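PDB 5I2A: diol-dehydratase from Roseburia inulinivorans, which acts as a B12-independent glycyl radical enzyme, probably a lyase, in the dehydration of 1,2-propanediol. Local coordinates for residues A[173-178]-A[266-271]; A[215-220]-A[253-258]. All coordinates share one frame; numbering follows the deposited sequence.

Contact 1 of 2, residues A[173-178]-A[266-271]; sequences TVLAIG and CQSFWF
A single water joins V174 and S268: it donates to V174 O at 2.8 Å and accepts from S268 OG at 2.9 Å. It bridges two helices of the pyruvate formate lyase-like region, 171-190 and 262-279, whose short segments cross at 123° with their axes 9.8 Å apart at closest approach. V174 O, which also takes a weak bond from G178 N, thus gains a second donor from the water. A serine fits here because its short side chain leaves room for a neighbouring helix while its hydroxyl can bond to the bridging water. With OG anti to the backbone nitrogen (chi1 -170°), the hydroxyl reaches across to V174, where CG1 lies against OG at 3.6 Å. The valine's CG1 is likewise anti to its own nitrogen, which turns that methyl toward the partner helix. L175 works beside it: the bond from CA to CB runs past helix 262-279 rather than at it, but the CD2 branch, turned off the extended line that CD1 continues, reaches S268 CB at 3.9 Å. Y297 of helix 295-303 also touches L175. F269 swings its ring off toward F290, which it meets edge-to-face, and toward Y171, so its backbone rather than its ring borders the leucine: L175 CD2 comes to 4.3 Å from F269 N.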
# COMPACT_ATOMS: atom_id res chain seq x y z
N THR A 173 -9.73 -10.38 -26.82
CA THR A 173 -8.48 -9.68 -27.05
C THR A 173 -7.35 -10.69 -27.28
O THR A 173 -6.56 -10.54 -28.20
CB THR A 173 -8.11 -8.75 -25.88
OG1 THR A 173 -9.08 -7.70 -25.79
CG2 THR A 173 -6.74 -8.14 -26.12
N VAL A 174 -7.31 -11.72 -26.45
CA VAL A 174 -6.28 -12.74 -26.57
C VAL A 174 -6.39 -13.47 -27.93
O VAL A 174 -5.39 -13.74 -28.58
CB VAL A 174 -6.36 -13.76 -25.41
CG1 VAL A 174 -5.33 -14.87 -25.59
CG2 VAL A 174 -6.16 -13.05 -24.06
N LEU A 175 -7.61 -13.78 -28.33
CA LEU A 175 -7.85 -14.43 -29.61
C LEU A 175 -7.40 -13.57 -30.79
O LEU A 175 -6.76 -14.07 -31.70
CB LEU A 175 -9.34 -14.78 -29.77
CG LEU A 175 -9.90 -15.80 -28.79
CD1 LEU A 175 -11.39 -16.01 -29.00
CD2 LEU A 175 -9.19 -17.11 -28.97
N ALA A 176 -7.70 -12.27 -30.75
CA ALA A 176 -7.44 -11.41 -31.90
C ALA A 176 -5.98 -10.92 -31.98
O ALA A 176 -5.45 -10.82 -33.07
CB ALA A 176 -8.41 -10.22 -31.90
N ILE A 177 -5.33 -10.62 -30.85
CA ILE A 177 -3.99 -10.07 -30.95
C ILE A 177 -2.95 -10.93 -30.23
O ILE A 177 -1.76 -10.69 -30.35
CB ILE A 177 -3.91 -8.59 -30.45
CG1 ILE A 177 -4.08 -8.46 -28.93
CG2 ILE A 177 -4.92 -7.73 -31.20
CD1 ILE A 177 -3.99 -6.99 -28.42
N GLY A 178 -3.40 -11.94 -29.51
CA GLY A 178 -2.48 -12.79 -28.77
C GLY A 178 -1.91 -12.10 -27.54
O GLY A 178 -2.08 -10.90 -27.37
N CYS A 266 -10.00 -22.42 -29.64
CA CYS A 266 -10.44 -23.23 -28.51
C CYS A 266 -9.33 -23.42 -27.48
O CYS A 266 -9.57 -23.32 -26.27
CB CYS A 266 -10.93 -24.60 -28.98
SG CYS A 266 -12.50 -24.56 -29.82
N GLN A 267 -8.13 -23.73 -27.96
CA GLN A 267 -7.00 -23.99 -27.09
C GLN A 267 -6.55 -22.71 -26.40
O GLN A 267 -6.19 -22.74 -25.23
CB GLN A 267 -5.84 -24.59 -27.88
CG GLN A 267 -4.62 -24.97 -27.03
CD GLN A 267 -4.93 -26.01 -26.00
OE1 GLN A 267 -5.13 -27.20 -26.31
NE2 GLN A 267 -4.96 -25.58 -24.74
N SER A 268 -6.56 -21.60 -27.14
CA SER A 268 -6.20 -20.30 -26.60
C SER A 268 -7.17 -19.90 -25.50
O SER A 268 -6.75 -19.52 -24.42
CB SER A 268 -6.19 -19.25 -27.70
OG SER A 268 -5.61 -18.06 -27.23
N PHE A 269 -8.46 -19.98 -25.79
CA PHE A 269 -9.48 -19.79 -24.79
C PHE A 269 -9.21 -20.63 -23.55
O PHE A 269 -9.23 -20.11 -22.43
CB PHE A 269 -10.86 -20.12 -25.33
CG PHE A 269 -11.86 -20.38 -24.25
CD1 PHE A 269 -12.48 -19.33 -23.61
CD2 PHE A 269 -12.15 -21.67 -23.84
CE1 PHE A 269 -13.39 -19.55 -22.61
CE2 PHE A 269 -13.05 -21.90 -22.84
CZ PHE A 269 -13.68 -20.83 -22.22
N TRP A 270 -8.97 -21.93 -23.74
CA TRP A 270 -8.85 -22.80 -22.58
C TRP A 270 -7.64 -22.43 -21.71
O TRP A 270 -7.74 -22.43 -20.50
CB TRP A 270 -8.76 -24.29 -22.95
CG TRP A 270 -8.55 -25.11 -21.70
CD1 TRP A 270 -7.43 -25.79 -21.34
CD2 TRP A 270 -9.46 -25.23 -20.59
NE1 TRP A 270 -7.60 -26.37 -20.10
CE2 TRP A 270 -8.84 -26.03 -19.62
CE3 TRP A 270 -10.75 -24.75 -20.35
CZ2 TRP A 270 -9.45 -26.35 -18.41
CZ3 TRP A 270 -11.37 -25.08 -19.15
CH2 TRP A 270 -10.72 -25.88 -18.20
N PHE A 271 -6.50 -22.14 -22.33
CA PHE A 271 -5.32 -21.73 -21.55
C PHE A 271 -5.62 -20.49 -20.69
O PHE A 271 -5.22 -20.43 -19.54
CB PHE A 271 -4.13 -21.47 -22.49
CG PHE A 271 -3.32 -22.71 -22.82
CD1 PHE A 271 -3.07 -23.68 -21.86
CD2 PHE A 271 -2.84 -22.92 -24.11
CE1 PHE A 271 -2.33 -24.82 -22.17
CE2 PHE A 271 -2.09 -24.05 -24.42
CZ PHE A 271 -1.84 -25.00 -23.46
O HOH W 1 -4.82 -16.38 -29.45

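Contact 2 of 2, residues A[215-220]-A[253-258]; sequences DAVITY and NVPEFP
V217 and I218 of helix 200-233 pack against P255 and E256, which lie in the loop between helices 238-253 and 262-279. Two residues before V217 stands D215. The D215 carboxylate, through OD1, forms a salt bridge with K183 of helix 171-190. V217 then directs CG1 at the pyrrolidine ring of P255, meeting CG at 4.0 Å with the two side chains at about a right angle. A branched residue suits this site, since the same valine also touches F57 and L61 of helix 49-63. The peptide bond before P255 is cis, a geometry that proline tolerates far better than other residues.

I218 does the most, crossing E256 at an oblique angle. With CG1 anti to its carbonyl carbon (chi1 -67°), the isoleucine spreads two branches: CG1 sits 3.9 Å from E256 CB and CD1 the same distance from E256 CG, while CG2 touches E256 OE1 at 3.6 Å. The glutamate is extended, so its two methylenes offer an apolar flank. On the opposite side of E256 CG lies the ring of F257, its plane 3.5 Å below and its centre beneath the carbon. T219, one turn on from D215, donates to D215 O twice, from its backbone N and from OG1, the latter at 2.9 Å; the two donors arrive from opposite faces of the carbonyl plane.

Across the pair, E256 thus behaves as a hydrocarbon near its backbone and as an acid at its tip. D215 OD1 and E256 OE2 are 6.0 Å apart, a like-charge proximity that K183 would be expected to ease through its bond to the aspartate.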
# COMPACT_ATOMS: atom_id res chain seq x y z
N ASP A 215 4.52 -13.60 -20.52
CA ASP A 215 5.55 -14.54 -20.95
C ASP A 215 5.48 -15.87 -20.18
O ASP A 215 5.79 -16.92 -20.74
CB ASP A 215 6.94 -13.91 -20.82
CG ASP A 215 7.21 -12.90 -21.93
OD1 ASP A 215 6.67 -13.07 -23.03
OD2 ASP A 215 7.96 -11.92 -21.69
N ALA A 216 5.04 -15.83 -18.92
CA ALA A 216 4.83 -17.04 -18.15
C ALA A 216 3.75 -17.96 -18.78
O ALA A 216 3.89 -19.17 -18.81
CB ALA A 216 4.45 -16.70 -16.72
N VAL A 217 2.67 -17.36 -19.26
CA VAL A 217 1.60 -18.14 -19.86
C VAL A 217 2.07 -18.71 -21.21
O VAL A 217 1.74 -19.83 -21.57
CB VAL A 217 0.33 -17.30 -20.05
CG1 VAL A 217 -0.76 -18.12 -20.74
CG2 VAL A 217 -0.16 -16.77 -18.69
N ILE A 218 2.84 -17.92 -21.95
CA ILE A 218 3.38 -18.37 -23.22
C ILE A 218 4.29 -19.56 -22.98
O ILE A 218 4.18 -20.60 -23.65
CB ILE A 218 4.15 -17.26 -23.94
CG1 ILE A 218 3.18 -16.16 -24.36
CG2 ILE A 218 4.92 -17.84 -25.14
CD1 ILE A 218 3.83 -14.89 -24.87
N THR A 219 5.15 -19.41 -21.98
CA THR A 219 6.00 -20.50 -21.53
C THR A 219 5.18 -21.74 -21.20
O THR A 219 5.56 -22.86 -21.56
CB THR A 219 6.80 -20.09 -20.29
OG1 THR A 219 7.75 -19.09 -20.65
CG2 THR A 219 7.53 -21.30 -19.70
N TYR A 220 4.07 -21.53 -20.50
CA TYR A 220 3.23 -22.64 -20.07
C TYR A 220 2.71 -23.44 -21.27
O TYR A 220 2.82 -24.65 -21.31
CB TYR A 220 2.06 -22.14 -19.22
CG TYR A 220 1.28 -23.23 -18.53
CD1 TYR A 220 1.88 -24.03 -17.57
CD2 TYR A 220 -0.06 -23.45 -18.82
CE1 TYR A 220 1.17 -25.03 -16.93
CE2 TYR A 220 -0.78 -24.44 -18.18
CZ TYR A 220 -0.15 -25.23 -17.24
OH TYR A 220 -0.86 -26.22 -16.62
N ASN A 253 1.61 -21.85 -31.11
CA ASN A 253 1.07 -20.60 -31.66
C ASN A 253 0.21 -19.83 -30.66
O ASN A 253 0.27 -18.60 -30.63
CB ASN A 253 0.26 -20.86 -32.93
CG ASN A 253 0.16 -19.63 -33.83
OD1 ASN A 253 1.19 -19.12 -34.28
ND2 ASN A 253 -1.06 -19.18 -34.12
N VAL A 254 -0.59 -20.53 -29.87
CA VAL A 254 -1.51 -19.83 -28.96
C VAL A 254 -1.23 -20.19 -27.50
O VAL A 254 -0.81 -21.29 -27.18
CB VAL A 254 -3.01 -20.12 -29.32
CG1 VAL A 254 -3.36 -19.55 -30.69
CG2 VAL A 254 -3.33 -21.60 -29.24
N PRO A 255 -1.45 -19.23 -26.59
CA PRO A 255 -2.07 -17.93 -26.84
C PRO A 255 -1.08 -16.80 -27.15
O PRO A 255 -1.49 -15.65 -27.10
CB PRO A 255 -2.81 -17.67 -25.53
CG PRO A 255 -1.92 -18.26 -24.52
CD PRO A 255 -1.25 -19.45 -25.15
N GLU A 256 0.17 -17.11 -27.47
CA GLU A 256 1.13 -16.06 -27.81
C GLU A 256 0.64 -15.22 -28.99
O GLU A 256 0.67 -13.99 -28.95
CB GLU A 256 2.52 -16.64 -28.13
CG GLU A 256 3.49 -15.56 -28.66
CD GLU A 256 4.94 -15.99 -28.67
OE1 GLU A 256 5.22 -17.21 -28.67
OE2 GLU A 256 5.81 -15.09 -28.66
N PHE A 257 0.15 -15.89 -30.03
CA PHE A 257 -0.23 -15.23 -31.27
C PHE A 257 -1.73 -15.29 -31.52
O PHE A 257 -2.42 -16.08 -30.89
CB PHE A 257 0.55 -15.86 -32.44
CG PHE A 257 2.04 -15.69 -32.33
CD1 PHE A 257 2.62 -14.44 -32.51
CD2 PHE A 257 2.86 -16.77 -32.04
CE1 PHE A 257 3.99 -14.27 -32.40
CE2 PHE A 257 4.23 -16.61 -31.94
CZ PHE A 257 4.80 -15.35 -32.11
N PRO A 258 -2.23 -14.43 -32.43
CA PRO A 258 -3.64 -14.51 -32.82
C PRO A 258 -4.03 -15.91 -33.29
O PRO A 258 -3.23 -16.58 -33.95
CB PRO A 258 -3.75 -13.49 -33.95
CG PRO A 258 -2.67 -12.49 -33.65
CD PRO A 258 -1.55 -13.30 -33.07

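From the N terminus the chain enters helix 171-190, which supplies the first half of contact 1, then runs through helix 200-233, where contact 2 begins. Helix 238-253 leads back to the loop 253-258, which closes contact 2 around 32 intervening residues, 28 of them helical. Helix 262-279 follows and closes contact 1, so the loop closed by contact 2 is nested inside the one closed by contact 1. The two centres lie about 9 Å apart, and the sites touch directly: P255 CB packs 3.3 Å from S268 OG and 3.8 Å from V174 CG1. The loop 253-258 therefore sits between three helices, tying 200-233 to the crossing of 171-190 and 262-279.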